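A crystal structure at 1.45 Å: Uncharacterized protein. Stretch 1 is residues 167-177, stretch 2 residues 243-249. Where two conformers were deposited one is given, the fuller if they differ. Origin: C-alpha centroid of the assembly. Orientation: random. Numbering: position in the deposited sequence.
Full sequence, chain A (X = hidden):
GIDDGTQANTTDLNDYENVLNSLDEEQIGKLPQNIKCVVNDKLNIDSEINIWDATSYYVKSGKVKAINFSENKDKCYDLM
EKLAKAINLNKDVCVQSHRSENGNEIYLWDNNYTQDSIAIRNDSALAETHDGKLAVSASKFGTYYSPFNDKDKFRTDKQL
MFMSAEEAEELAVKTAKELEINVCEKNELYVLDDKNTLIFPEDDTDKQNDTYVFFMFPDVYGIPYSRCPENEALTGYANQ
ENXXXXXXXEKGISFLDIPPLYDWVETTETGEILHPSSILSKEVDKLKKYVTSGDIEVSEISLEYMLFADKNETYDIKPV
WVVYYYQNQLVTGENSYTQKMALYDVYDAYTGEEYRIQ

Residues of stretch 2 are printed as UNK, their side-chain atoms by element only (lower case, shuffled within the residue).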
ATOM      1  N   GLU A 167     -13.408 -15.923  -4.770  1.00 15.08           N
ATOM      2  CA  GLU A 167     -13.053 -16.910  -3.763  1.00 15.79           C
ATOM      3  C   GLU A 167     -11.687 -16.568  -3.129  1.00 16.49           C
ATOM      4  O   GLU A 167     -11.515 -16.706  -1.918  1.00 16.25           O
ATOM      5  CB  GLU A 167     -13.064 -18.325  -4.353  1.00 18.78           C
ATOM      6  CG  GLU A 167     -13.086 -19.391  -3.266  1.00 33.02           C
ATOM      7  CD  GLU A 167     -13.149 -20.843  -3.706  1.00 50.21           C
ATOM      8  OE1 GLU A 167     -13.897 -21.150  -4.663  1.00 46.42           O
ATOM      9  OE2 GLU A 167     -12.510 -21.687  -3.038  1.00 39.34           O
ATOM     10  N   ALA A 168     -10.731 -16.090  -3.946  1.00 12.48           N
ATOM     11  CA  ALA A 168      -9.418 -15.692  -3.469  1.00 11.34           C
ATOM     12  C   ALA A 168      -9.534 -14.493  -2.501  1.00 12.91           C
ATOM     13  O   ALA A 168      -8.911 -14.512  -1.439  1.00 11.73           O
ATOM     14  CB  ALA A 168      -8.530 -15.340  -4.664  1.00 12.49           C
ATOM     15  N   GLU A 169     -10.415 -13.538  -2.832  1.00 11.57           N
ATOM     16  CA  GLU A 169     -10.650 -12.376  -1.964  1.00 10.89           C
ATOM     17  C   GLU A 169     -11.257 -12.801  -0.635  1.00 15.56           C
ATOM     18  O   GLU A 169     -10.865 -12.282   0.410  1.00 14.18           O
ATOM     19  CB  GLU A 169     -11.536 -11.345  -2.653  1.00 12.36           C
ATOM     20  CG  GLU A 169     -11.602 -10.081  -1.810  1.00 18.92           C
ATOM     21  CD  GLU A 169     -12.342  -8.902  -2.392  1.00 32.83           C
ATOM     22  OE1 GLU A 169     -12.696  -8.940  -3.591  1.00 31.30           O
ATOM     23  OE2 GLU A 169     -12.523  -7.913  -1.649  1.00 31.23           O
ATOM     24  N   GLU A 170     -12.163 -13.781  -0.659  1.00 13.06           N
ATOM     25  CA  GLU A 170     -12.754 -14.282   0.583  1.00 14.38           C
ATOM     26  C   GLU A 170     -11.678 -14.890   1.489  1.00 15.73           C
ATOM     27  O   GLU A 170     -11.702 -14.665   2.705  1.00 14.60           O
ATOM     28  CB  GLU A 170     -13.854 -15.303   0.274  1.00 16.40           C
ATOM     29  CG  GLU A 170     -15.115 -14.638  -0.258  1.00 28.91           C
ATOM     30  CD  GLU A 170     -16.208 -15.519  -0.839  1.00 54.14           C
ATOM     31  OE1 GLU A 170     -15.970 -16.731  -1.041  1.00 45.41           O
ATOM     32  OE2 GLU A 170     -17.300 -14.980  -1.135  1.00 50.11           O
ATOM     33  N   LEU A 171     -10.688 -15.610   0.910  1.00 12.69           N
ATOM     34  CA  LEU A 171      -9.604 -16.168   1.706  1.00 12.43           C
ATOM     35  C   LEU A 171      -8.686 -15.052   2.252  1.00 13.94           C
ATOM     36  O   LEU A 171      -8.240 -15.127   3.399  1.00 13.98           O
ATOM     37  CB  LEU A 171      -8.805 -17.178   0.871  1.00 13.38           C
ATOM     38  CG  LEU A 171      -7.618 -17.861   1.556  1.00 19.13           C
ATOM     39  CD1 LEU A 171      -8.014 -18.534   2.891  1.00 20.94           C
ATOM     40  CD2 LEU A 171      -6.949 -18.830   0.597  1.00 19.14           C
ATOM     41  N   ALA A 172      -8.423 -14.014   1.440  1.00 12.27           N
ATOM     42  CA  ALA A 172      -7.577 -12.898   1.917  1.00 10.94           C
ATOM     43  C   ALA A 172      -8.266 -12.159   3.095  1.00 11.25           C
ATOM     44  O   ALA A 172      -7.617 -11.876   4.100  1.00 11.24           O
ATOM     45  CB  ALA A 172      -7.294 -11.941   0.775  1.00 10.81           C
ATOM     46  N   VAL A 173      -9.607 -11.951   2.996  1.00 10.30           N
ATOM     47  CA  VAL A 173     -10.396 -11.254   4.028  1.00 10.40           C
ATOM     48  C   VAL A 173     -10.413 -12.102   5.316  1.00 13.60           C
ATOM     49  O   VAL A 173     -10.205 -11.577   6.414  1.00 12.65           O
ATOM     50  CB  VAL A 173     -11.817 -10.953   3.468  1.00 12.95           C
ATOM     51  CG1 VAL A 173     -12.797 -10.590   4.593  1.00 13.62           C
ATOM     52  CG2 VAL A 173     -11.763  -9.837   2.419  1.00 13.09           C
ATOM     53  N   LYS A 174     -10.603 -13.420   5.163  1.00 11.92           N
ATOM     54  CA  LYS A 174     -10.608 -14.358   6.290  1.00 11.37           C
ATOM     55  C   LYS A 174      -9.230 -14.363   6.978  1.00 13.31           C
ATOM     56  O   LYS A 174      -9.163 -14.350   8.207  1.00 14.08           O
ATOM     57  CB  LYS A 174     -10.996 -15.765   5.795  1.00 14.43           C
ATOM     58  CG  LYS A 174     -10.976 -16.864   6.854  1.00 21.96           C
ATOM     59  CD  LYS A 174     -11.088 -18.224   6.153  1.00 28.93           C
ATOM     60  CE  LYS A 174     -10.906 -19.404   7.080  1.00 44.38           C
ATOM     61  NZ  LYS A 174     -12.141 -19.691   7.853  1.00 55.76           N
ATOM     62  N   THR A 175      -8.139 -14.277   6.191  1.00 11.37           N
ATOM     63  CA  THR A 175      -6.781 -14.279   6.759  1.00 10.88           C
ATOM     64  C   THR A 175      -6.506 -12.987   7.543  1.00 12.16           C
ATOM     65  O   THR A 175      -5.942 -13.044   8.632  1.00 12.51           O
ATOM     66  CB  THR A 175      -5.743 -14.493   5.649  1.00 14.52           C
ATOM     67  OG1 THR A 175      -6.070 -15.712   4.967  1.00 15.33           O
ATOM     68  CG2 THR A 175      -4.318 -14.594   6.189  1.00 15.25           C
ATOM     69  N   ALA A 176      -6.895 -11.821   6.987  1.00 10.40           N
ATOM     70  CA  ALA A 176      -6.686 -10.568   7.718  1.00 10.53           C
ATOM     71  C   ALA A 176      -7.474 -10.592   9.036  1.00 12.84           C
ATOM     72  O   ALA A 176      -6.987 -10.108  10.050  1.00 11.07           O
ATOM     73  CB  ALA A 176      -7.105  -9.376   6.858  1.00 11.16           C
ATOM     74  N   LYS A 177      -8.694 -11.192   9.026  1.00 11.85           N
ATOM     75  CA  LYS A 177      -9.518 -11.299  10.234  1.00 12.22           C
ATOM     76  C   LYS A 177      -8.822 -12.194  11.260  1.00 14.55           C
ATOM     77  O   LYS A 177      -8.738 -11.816  12.431  1.00 15.33           O
ATOM     78  CB  LYS A 177     -10.906 -11.837   9.885  1.00 13.78           C
ATOM     79  CG  LYS A 177     -11.881 -11.868  11.059  1.00 21.47           C
ATOM     80  CD  LYS A 177     -13.215 -12.445  10.603  1.00 34.00           C
ATOM     81  CE  LYS A 177     -14.157 -12.747  11.746  1.00 48.35           C
ATOM     82  NZ  LYS A 177     -14.727 -11.507  12.336  1.00 60.02           N
ATOM     83  N   UNK A 243       0.726  -1.507   3.184  1.00  5.97           N
ATOM     84  CA  UNK A 243      -0.028  -2.560   2.521  1.00  6.11           C
ATOM     85  C   UNK A 243       0.308  -3.882   3.172  1.00  7.96           C
ATOM     86  O   UNK A 243       1.476  -4.208   3.404  1.00  8.28           O
ATOM     87  c   UNK A 243       2.679  -3.168   0.742  1.00 11.48           C
ATOM     88  n   UNK A 243       1.867  -1.512  -0.499  1.00 10.98           N
ATOM     89  c   UNK A 243       3.155  -1.654  -0.754  1.00 10.39           C
ATOM     90  c   UNK A 243       0.149  -2.633   0.958  1.00  7.11           C
ATOM     91  n   UNK A 243       3.688  -2.642  -0.050  1.00 10.94           N
ATOM     92  c   UNK A 243       1.554  -2.471   0.457  1.00  8.91           C
ATOM     93  N   UNK A 244      -0.754  -4.603   3.495  1.00  5.89           N
ATOM     94  CA  UNK A 244      -0.691  -5.992   3.967  1.00  6.69           C
ATOM     95  C   UNK A 244      -0.775  -6.826   2.669  1.00  8.41           C
ATOM     96  O   UNK A 244      -1.784  -6.744   1.929  1.00  8.33           O
ATOM     97  c   UNK A 244      -3.496  -7.885   6.091  1.00  8.89           C
ATOM     98  c   UNK A 244      -1.878  -6.265   4.917  1.00  7.17           C
ATOM     99  c   UNK A 244      -1.002  -8.359   6.063  1.00 11.00           C
ATOM    100  c   UNK A 244      -2.145  -7.743   5.275  1.00 10.06           C
ATOM    101  N   UNK A 245       0.328  -7.549   2.333  1.00  6.73           N
ATOM    102  CA  UNK A 245       0.410  -8.288   1.079  1.00  6.29           C
ATOM    103  C   UNK A 245       0.070  -9.753   1.328  1.00 10.84           C
ATOM    104  O   UNK A 245       0.705 -10.382   2.167  1.00 10.59           O
ATOM    105  c   UNK A 245       1.796  -8.129   0.431  1.00  9.60           C
ATOM    106  c   UNK A 245       1.812  -8.814  -0.946  1.00 10.64           C
ATOM    107  c   UNK A 245       2.170  -6.649   0.277  1.00  9.67           C
ATOM    108  N   UNK A 246      -0.971 -10.259   0.663  1.00  7.42           N
ATOM    109  CA  UNK A 246      -1.363 -11.663   0.805  1.00  8.15           C
ATOM    110  C   UNK A 246      -1.422 -12.256  -0.571  1.00 11.28           C
ATOM    111  O   UNK A 246      -2.240 -11.837  -1.398  1.00  9.77           O
ATOM    112  c   UNK A 246      -2.767 -10.925   2.830  1.00 12.80           C
ATOM    113  c   UNK A 246      -2.721 -11.799   1.527  1.00 11.51           C
ATOM    114  c   UNK A 246      -4.075 -11.140   3.741  1.00 16.39           C
ATOM    115  c   UNK A 246      -3.002 -13.303   1.810  1.00 14.59           C
ATOM    116  N   UNK A 247      -0.544 -13.217  -0.837  1.00  9.05           N
ATOM    117  CA  UNK A 247      -0.539 -13.875  -2.149  1.00  8.75           C
ATOM    118  C   UNK A 247      -0.958 -15.310  -2.018  1.00 10.65           C
ATOM    119  O   UNK A 247      -0.718 -15.923  -0.966  1.00 10.00           O
ATOM    120  c   UNK A 247       0.837 -13.805  -2.775  1.00 10.20           C
ATOM    121  N   UNK A 248      -1.548 -15.864  -3.085  1.00  7.99           N
ATOM    122  CA  UNK A 248      -1.931 -17.273  -3.066  0.50  6.61           C
ATOM    123  C   UNK A 248      -1.815 -17.896  -4.441  1.00 10.32           C
ATOM    124  O   UNK A 248      -2.020 -17.229  -5.458  1.00  9.81           O
ATOM    125 se   UNK A 248      -6.029 -16.481  -2.353  0.38 13.79          SE
ATOM    126  c   UNK A 248      -4.376 -16.691  -3.313  0.50  9.81           C
ATOM    127  c   UNK A 248      -3.346 -17.459  -2.528  0.50  7.99           C
ATOM    128  c   UNK A 248      -5.539 -15.276  -1.001  0.50 11.36           C
ATOM    129  N   UNK A 249      -1.442 -19.160  -4.463  1.00  9.32           N
ATOM    130  CA  UNK A 249      -1.304 -19.934  -5.682  1.00  8.80           C
ATOM    131  C   UNK A 249      -2.199 -21.167  -5.503  1.00 12.80           C
ATOM    132  O   UNK A 249      -2.991 -21.218  -4.555  1.00 12.06           O
ATOM    133  c   UNK A 249       0.911 -20.965  -4.837  1.00 14.19           C
ATOM    134  o   UNK A 249       0.249 -21.693  -4.041  1.00 13.70           O
ATOM    135  c   UNK A 249       0.171 -20.261  -5.963  1.00  9.66           C
ATOM    136  o   UNK A 249       2.152 -20.837  -4.777  1.00 15.51           O
TER

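Position 243 carries one carbon and then a five-membered ring of three carbons and two nitrogens. That ring is an imidazole, so the residue is His243. It lies in the loop before the strand and does not reach the helix.

At position 244 the strand begins. The CA-to-CB bond points toward the helix; the side chain has four carbons, forked at the second, and one branch tip lies 4.0 Å from CB of Ala176. A fork one carbon out from CB makes this Leu244, and the tip is its CD2.

Position 245 has three carbons, a CB bearing two others, and touches nothing on the helix. The immediate fork identifies Val245, buried but out of the helix's reach, in keeping with the alternation of a strand.

Position 246 faces the helix again. Its four carbons fork at CB, with one arm two carbons long, and the end of that arm sits 3.6 Å from O of Ala172 and 4.2 Å from CB of Thr175. Unequal arms at CB mean Ile246. Its chi1 is m and its chi2 t, and the extended arm carries CD1 to the helix backbone.

Position 247 has a single side-chain carbon, buried and out of reach of the helix: Ala247.

Position 248 returns to the contact with an unbranched chain of two carbons, a selenium and a last carbon. The selenium lies 3.6 Å from CB of Ala168 and the final carbon 3.5 Å from O of Ala168. Selenium in a linear chain marks selenomethionine, Met248. Two conformers were deposited; in the one given, SE also lies 3.9 Å from CD2 of Leu171, and CE is 4.2 Å from CB of Ala172.

Position 249 has two carbons, the second carrying two oxygens. This carboxylate is Asp249, which makes no contact with the helix.

The rule is one of matched periods. Alternate strand residues face the helix, while Ala168, Ala172 and Ala176 recur every four residues along it, pairing in register with Met248, Ile246 and Leu244. The strand runs at 134° to the helix, so the order is reversed. Small alanines leave the backbone accessible: CA of Ala172 comes within 6.4 Å of CA of Ile246, and longer strand side chains fill the space between. No hydrogen bond crosses, and the 308 Å² buried is won by apolar packing. OG1 of Thr175 donates to O of Leu171 at 2.7 Å, so the hydroxyl is satisfied within the helix. Glu169, Glu170 and Val173 point away, leaving the contact to alanine, leucine and threonine.

Stretch 2 (243-249) HLVIAMD
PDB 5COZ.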